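Malate dehydrogenase (Naegleria fowleri, PDB 6UM4) probably catalyses the reversible, NAD-dependent interconversion of malate and oxaloacetate. Local coordinates at residues L134-A139 / G182-P187; A110-F115 / S331-A336. All coordinates share one frame; numbering follows the deposited sequence.

Contact 1: residues L134-A139 / G182-P187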
ATOM      1  N   LEU A 134       0.582   3.214 -17.885  1.00 25.80           N
ATOM      2  CA  LEU A 134       0.349   2.547 -19.158  1.00 25.03           C
ATOM      3  C   LEU A 134      -0.527   1.318 -18.954  1.00 24.81           C
ATOM      4  O   LEU A 134      -0.334   0.562 -18.001  1.00 27.44           O
ATOM      5  CB  LEU A 134       1.681   2.126 -19.794  1.00 27.27           C
ATOM      6  CG  LEU A 134       1.562   1.240 -21.028  1.00 25.79           C
ATOM      7  CD1 LEU A 134       0.860   2.042 -22.102  1.00 24.87           C
ATOM      8  CD2 LEU A 134       2.916   0.773 -21.514  1.00 28.55           C
ATOM      9  N   GLU A 135      -1.494   1.127 -19.844  1.00 26.00           N
ATOM     10  CA  GLU A 135      -2.345  -0.052 -19.808  1.00 24.30           C
ATOM     11  C   GLU A 135      -2.698  -0.438 -21.236  1.00 28.58           C
ATOM     12  O   GLU A 135      -2.436   0.303 -22.186  1.00 29.89           O
ATOM     13  CB  GLU A 135      -3.629   0.192 -18.978  1.00 24.53           C
ATOM     14  CG  GLU A 135      -3.647  -0.442 -17.593  1.00 24.10           C
ATOM     15  CD  GLU A 135      -3.511  -1.980 -17.608  1.00 30.00           C
ATOM     16  OE1 GLU A 135      -3.771  -2.614 -18.659  1.00 33.89           O
ATOM     17  OE2 GLU A 135      -3.126  -2.556 -16.564  1.00 28.26           O
ATOM     18  N   ARG A 136      -3.319  -1.605 -21.373  1.00 26.08           N
ATOM     19  CA  ARG A 136      -3.855  -2.025 -22.650  1.00 26.41           C
ATOM     20  C   ARG A 136      -5.007  -1.108 -23.054  1.00 33.68           C
ATOM     21  O   ARG A 136      -5.633  -0.473 -22.200  1.00 34.97           O
ATOM     22  CB  ARG A 136      -4.326  -3.475 -22.569  1.00 27.64           C
ATOM     23  CG  ARG A 136      -3.182  -4.490 -22.569  1.00 35.26           C
ATOM     24  CD  ARG A 136      -3.698  -5.925 -22.612  1.00 44.86           C
ATOM     25  NE  ARG A 136      -2.707  -6.875 -22.103  1.00 54.44           N
ATOM     26  CZ  ARG A 136      -1.859  -7.569 -22.861  1.00 59.37           C
ATOM     27  NH1 ARG A 136      -1.875  -7.431 -24.183  1.00 62.56           N
ATOM     28  NH2 ARG A 136      -0.993  -8.408 -22.294  1.00 56.97           N
ATOM     29  N   PRO A 137      -5.286  -0.999 -24.360  1.00 39.01           N
ATOM     30  CA  PRO A 137      -6.356  -0.087 -24.811  1.00 42.56           C
ATOM     31  C   PRO A 137      -7.700  -0.339 -24.146  1.00 48.74           C
ATOM     32  O   PRO A 137      -8.419   0.609 -23.803  1.00 46.85           O
ATOM     33  CB  PRO A 137      -6.424  -0.358 -26.321  1.00 44.99           C
ATOM     34  CG  PRO A 137      -5.067  -0.868 -26.682  1.00 38.95           C
ATOM     35  CD  PRO A 137      -4.602  -1.661 -25.490  1.00 34.66           C
ATOM     36  N   GLU A 138      -8.050  -1.604 -23.945  1.00 50.84           N
ATOM     37  CA  GLU A 138      -9.348  -1.986 -23.410  1.00 54.30           C
ATOM     38  C   GLU A 138      -9.490  -1.736 -21.911  1.00 49.72           C
ATOM     39  O   GLU A 138     -10.579  -1.961 -21.378  1.00 53.52           O
ATOM     40  CB  GLU A 138      -9.604  -3.459 -23.744  1.00 59.68           C
ATOM     41  CG  GLU A 138      -8.482  -4.404 -23.312  1.00 62.97           C
ATOM     42  CD  GLU A 138      -7.361  -4.503 -24.349  1.00 64.87           C
ATOM     43  OE1 GLU A 138      -7.347  -3.691 -25.301  1.00 64.03           O
ATOM     44  OE2 GLU A 138      -6.486  -5.383 -24.206  1.00 66.13           O
ATOM     45  N   ALA A 139      -8.433  -1.307 -21.218  1.00 41.68           N
ATOM     46  CA  ALA A 139      -8.482  -1.041 -19.785  1.00 34.45           C
ATOM     47  C   ALA A 139      -8.410   0.447 -19.455  1.00 36.29           C
ATOM     48  O   ALA A 139      -8.188   0.799 -18.293  1.00 43.18           O
ATOM     49  CB  ALA A 139      -7.363  -1.788 -19.055  1.00 26.49           C
ATOM     50  N   GLY A 182       2.524  -7.506 -18.949  1.00 39.19           N
ATOM     51  CA  GLY A 182       3.027  -8.562 -19.795  1.00 38.95           C
ATOM     52  C   GLY A 182       1.871  -9.363 -20.342  1.00 42.16           C
ATOM     53  O   GLY A 182       0.710  -8.954 -20.250  1.00 43.70           O
ATOM     54  N   LYS A 183       2.205 -10.477 -20.978  1.00 35.59           N
ATOM     55  CA  LYS A 183       1.177 -11.367 -21.501  1.00 36.42           C
ATOM     56  C   LYS A 183       1.123 -12.644 -20.674  1.00 37.98           C
ATOM     57  O   LYS A 183       2.090 -13.422 -20.683  1.00 35.94           O
ATOM     58  CB  LYS A 183       1.433 -11.690 -22.975  1.00 39.56           C
ATOM     59  CG  LYS A 183       0.247 -12.347 -23.679  1.00 42.83           C
ATOM     60  CD  LYS A 183       0.624 -12.794 -25.084  1.00 42.88           C
ATOM     61  CE  LYS A 183      -0.583 -13.274 -25.871  1.00 40.19           C
ATOM     62  NZ  LYS A 183      -0.222 -13.492 -27.304  1.00 39.67           N
ATOM     63  N   PRO A 184       0.041 -12.899 -19.946  1.00 43.61           N
ATOM     64  CA  PRO A 184      -0.082 -14.163 -19.211  1.00 45.64           C
ATOM     65  C   PRO A 184      -0.293 -15.329 -20.170  1.00 47.88           C
ATOM     66  O   PRO A 184      -0.646 -15.156 -21.341  1.00 47.31           O
ATOM     67  CB  PRO A 184      -1.305 -13.937 -18.319  1.00 43.70           C
ATOM     68  CG  PRO A 184      -2.134 -12.947 -19.082  1.00 42.93           C
ATOM     69  CD  PRO A 184      -1.134 -12.028 -19.746  1.00 45.11           C
ATOM     70  N   ARG A 185      -0.045 -16.535 -19.667  1.00 47.54           N
ATOM     71  CA  ARG A 185      -0.275 -17.722 -20.479  1.00 48.11           C
ATOM     72  C   ARG A 185      -1.774 -17.894 -20.709  1.00 50.58           C
ATOM     73  O   ARG A 185      -2.558 -17.953 -19.755  1.00 51.88           O
ATOM     74  CB  ARG A 185       0.313 -18.958 -19.797  1.00 47.10           C
ATOM     75  N   GLY A 186      -2.172 -17.937 -21.980  1.00 49.36           N
ATOM     76  CA  GLY A 186      -3.556 -18.103 -22.359  1.00 45.23           C
ATOM     77  C   GLY A 186      -3.717 -19.144 -23.453  1.00 47.93           C
ATOM     78  O   GLY A 186      -2.772 -19.860 -23.806  1.00 45.45           O
ATOM     79  N   PRO A 187      -4.922 -19.238 -24.018  1.00 48.59           N
ATOM     80  CA  PRO A 187      -5.215 -20.325 -24.962  1.00 52.65           C
ATOM     81  C   PRO A 187      -4.253 -20.346 -26.145  1.00 59.28           C
ATOM     82  O   PRO A 187      -3.910 -19.309 -26.718  1.00 56.56           O
ATOM     83  CB  PRO A 187      -6.651 -20.025 -25.408  1.00 49.46           C
ATOM     84  CG  PRO A 187      -7.237 -19.250 -24.282  1.00 47.66           C
ATOM     85  CD  PRO A 187      -6.110 -18.414 -23.742  1.00 47.37           C
TER
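Arg136 reaches from the loop after strand 129-134 to the backbone of Gly182, in the loop after strand 176-179. Its CB points toward the other loop. CG lies opposite the carbonyl carbon and beside the backbone N (chi1 -75°), and the chain then runs extended to NE. Arg136 CD passes Glu138 OE2 of its own turn at 3.3 Å. Arg136 CZ comes to 3.9 Å from Gly182 O. Arg136 NH2 does the touching, 2.7 Å from Gly182 O, at an edge of the guanidinium and near its plane. The bond is short but bent, 123° at the hydrogen, and counts as weak. Arg136 NH2 also lies 3.8 Å from Lys183 CA. Lys183 turns its chain away: its NZ forms a salt bridge with Asp197, and its backbone N bonds to Asn198 on helix 191-212. Within 134-139, Arg136 N donates to Glu135 OE1 at 2.9 Å, and Glu135 OE2 takes the N-H of Cys106. Both loops follow parallel strands of the Rossmann domain. Residues 182-187 probably belong to the mobile loop that closes over the active site, as in related lactate and malate dehydrogenases. Glu135 stands just past the second strand, where NAD-binding Rossmann folds often carry an acid. The chemistry implies a light link: one poorly aligned charged N-H on a backbone carbonyl, at the surface, probably easy to break if the loop moves.

Contact 2: residues A110-F115 / S331-A336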
ATOM      1  N   ALA A 110      -0.046  -3.140  -9.184  1.00 20.98           N
ATOM      2  CA  ALA A 110      -0.073  -1.677  -9.285  1.00 26.01           C
ATOM      3  C   ALA A 110      -0.932  -1.048  -8.190  1.00 23.02           C
ATOM      4  O   ALA A 110      -0.567  -0.007  -7.627  1.00 19.84           O
ATOM      5  CB  ALA A 110      -0.586  -1.245 -10.659  1.00 26.48           C
ATOM      6  N   ASN A 111      -2.071  -1.668  -7.875  1.00 20.14           N
ATOM      7  CA  ASN A 111      -2.971  -1.108  -6.857  1.00 26.15           C
ATOM      8  C   ASN A 111      -2.253  -0.872  -5.526  1.00 27.42           C
ATOM      9  O   ASN A 111      -2.541   0.111  -4.832  1.00 20.55           O
ATOM     10  CB  ASN A 111      -4.183  -2.027  -6.677  1.00 23.69           C
ATOM     11  CG  ASN A 111      -5.127  -1.568  -5.554  1.00 37.62           C
ATOM     12  OD1 ASN A 111      -5.120  -2.133  -4.451  1.00 43.57           O
ATOM     13  ND2 ASN A 111      -5.966  -0.581  -5.845  1.00 26.60           N
ATOM     14  N   SER A 112      -1.288  -1.731  -5.173  1.00 23.74           N
ATOM     15  CA  SER A 112      -0.485  -1.497  -3.977  1.00 23.82           C
ATOM     16  C   SER A 112       0.736  -0.636  -4.257  1.00 19.14           C
ATOM     17  O   SER A 112       1.126   0.171  -3.403  1.00 19.26           O
ATOM     18  CB  SER A 112      -0.060  -2.829  -3.342  1.00 22.64           C
ATOM     19  OG  SER A 112      -1.180  -3.494  -2.774  1.00 27.30           O
ATOM     20  N   LEU A 113       1.338  -0.768  -5.440  1.00 22.15           N
ATOM     21  CA  LEU A 113       2.581  -0.061  -5.737  1.00 19.45           C
ATOM     22  C   LEU A 113       2.397   1.457  -5.798  1.00 24.76           C
ATOM     23  O   LEU A 113       3.214   2.223  -5.264  1.00 19.88           O
ATOM     24  CB  LEU A 113       3.138  -0.559  -7.064  1.00 18.58           C
ATOM     25  CG  LEU A 113       4.434   0.118  -7.460  1.00 21.44           C
ATOM     26  CD1 LEU A 113       5.579  -0.611  -6.775  1.00 26.87           C
ATOM     27  CD2 LEU A 113       4.599   0.082  -8.962  1.00 20.17           C
ATOM     28  N   LEU A 114       1.382   1.921  -6.519  1.00 22.34           N
ATOM     29  CA  LEU A 114       1.378   3.333  -6.886  1.00 20.23           C
ATOM     30  C   LEU A 114       1.230   4.219  -5.648  1.00 26.76           C
ATOM     31  O   LEU A 114       1.861   5.283  -5.568  1.00 21.03           O
ATOM     32  CB  LEU A 114       0.271   3.592  -7.907  1.00 23.82           C
ATOM     33  CG  LEU A 114       0.461   2.842  -9.237  1.00 26.07           C
ATOM     34  CD1 LEU A 114      -0.760   3.069 -10.129  1.00 21.16           C
ATOM     35  CD2 LEU A 114       1.756   3.216  -9.966  1.00 20.43           C
ATOM     36  N   PHE A 115       0.424   3.787  -4.658  1.00 22.82           N
ATOM     37  CA  PHE A 115       0.255   4.591  -3.448  1.00 21.11           C
ATOM     38  C   PHE A 115       1.546   4.664  -2.637  1.00 22.88           C
ATOM     39  O   PHE A 115       1.804   5.684  -1.988  1.00 27.10           O
ATOM     40  CB  PHE A 115      -0.898   4.049  -2.569  1.00 23.14           C
ATOM     41  CG  PHE A 115      -2.283   4.401  -3.069  1.00 21.94           C
ATOM     42  CD1 PHE A 115      -2.993   5.442  -2.507  1.00 25.09           C
ATOM     43  CD2 PHE A 115      -2.859   3.693  -4.120  1.00 21.83           C
ATOM     44  CE1 PHE A 115      -4.258   5.779  -2.975  1.00 31.79           C
ATOM     45  CE2 PHE A 115      -4.100   4.016  -4.599  1.00 23.02           C
ATOM     46  CZ  PHE A 115      -4.812   5.069  -4.027  1.00 29.46           C
ATOM     47  N   SER A 331       0.028 -13.171  -4.748  1.00 30.65           N
ATOM     48  CA  SER A 331       0.553 -12.290  -3.704  1.00 31.50           C
ATOM     49  C   SER A 331       0.918 -10.903  -4.250  1.00 22.28           C
ATOM     50  O   SER A 331       2.061 -10.459  -4.180  1.00 23.69           O
ATOM     51  CB  SER A 331       1.760 -12.950  -3.046  1.00 38.47           C
ATOM     52  OG  SER A 331       2.643 -13.473  -4.024  1.00 39.20           O
ATOM     53  N   ALA A 332      -0.095 -10.190  -4.740  1.00 23.05           N
ATOM     54  CA  ALA A 332       0.141  -8.882  -5.347  1.00 19.67           C
ATOM     55  C   ALA A 332       0.763  -7.891  -4.367  1.00 18.56           C
ATOM     56  O   ALA A 332       1.657  -7.118  -4.730  1.00 18.21           O
ATOM     57  CB  ALA A 332      -1.167  -8.337  -5.898  1.00 24.79           C
ATOM     58  N   ALA A 333       0.272  -7.862  -3.133  1.00 20.51           N
ATOM     59  CA  ALA A 333       0.730  -6.851  -2.191  1.00 18.60           C
ATOM     60  C   ALA A 333       2.213  -7.027  -1.871  1.00 20.77           C
ATOM     61  O   ALA A 333       2.956  -6.045  -1.781  1.00 24.61           O
ATOM     62  CB  ALA A 333      -0.118  -6.908  -0.913  1.00 19.05           C
ATOM     63  N   SER A 334       2.668  -8.266  -1.648  1.00 22.92           N
ATOM     64  CA  SER A 334       4.094  -8.419  -1.370  1.00 17.76           C
ATOM     65  C   SER A 334       4.953  -8.223  -2.623  1.00 17.47           C
ATOM     66  O   SER A 334       6.074  -7.718  -2.521  1.00 20.27           O
ATOM     67  CB  SER A 334       4.377  -9.763  -0.664  1.00 22.16           C
ATOM     68  OG  SER A 334       3.695 -10.853  -1.254  1.00 27.82           O
ATOM     69  N   ALA A 335       4.466  -8.571  -3.820  1.00 17.54           N
ATOM     70  CA  ALA A 335       5.263  -8.251  -5.007  1.00 20.93           C
ATOM     71  C   ALA A 335       5.419  -6.741  -5.168  1.00 23.04           C
ATOM     72  O   ALA A 335       6.505  -6.257  -5.514  1.00 21.40           O
ATOM     73  CB  ALA A 335       4.662  -8.869  -6.276  1.00 18.60           C
ATOM     74  N   ALA A 336       4.337  -5.979  -4.930  1.00 17.50           N
ATOM     75  CA  ALA A 336       4.455  -4.521  -4.960  1.00 17.57           C
ATOM     76  C   ALA A 336       5.438  -4.051  -3.899  1.00 17.47           C
ATOM     77  O   ALA A 336       6.277  -3.182  -4.162  1.00 17.48           O
ATOM     78  CB  ALA A 336       3.084  -3.862  -4.749  1.00 20.53           C
TER
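This contact belongs to the interface between the Rossmann NAD-binding domain and the C-terminal domain of the lactate/malate dehydrogenase fold. Ser112 and Leu113 of helix 108-118, which follows the first strand of the Rossmann sheet, meet Ala333 and Ala336 at the start of helix 332-348. The two short helical segments come to 8.0 Å between axes and cross at -36°, running in roughly the same direction. Small side chains allow this approach. Ala336 points its CB toward helix 108-118, and that methyl sits 3.6 Å from Ser112 CB. Ala336 CB is also 4.0 Å from Leu113 CB. Ser112 has OG beside its backbone N (chi1 -70°), which brings the hydroxyl alongside Ala333; Ser112 OG lies 3.9 Å from Ala333 CA. No hydrogen bond crosses between the segments, so the join rests on van der Waals contact. The side chain of Leu113 also packs on Ala339 and Ile340 further along helix 332-348 and on Val102 of the sheet. The second subunit adds to the site: Phe115 of that subunit packs on Ala333, and Glu149 of that subunit is hydrogen-bonded to Ser334 OG. Helix 332-348 therefore meets both its own Rossmann domain and the partner chain. The branch of Leu113 nearest the other segment is CD1, which lies 3.7 Å from the backbone O of Ala336.

In the fold
Contact 1 is at the surface and contact 2 is buried; their centres lie about 18 Å apart. They share no helix or strand, but both use elements of the Rossmann domain. Contact 1 stays within that domain and joins two of its loops, whereas contact 2 ties one of its helices to the C-terminal domain, close to the second subunit. The chemistry follows the place. The surface pair depends on a long charged side chain reaching across to a single carbonyl. The buried pair depends on short, mostly apolar groups that let two helices lie close. Contact 1 buries 83 Å² between its segments, about half the 164 Å² of contact 2.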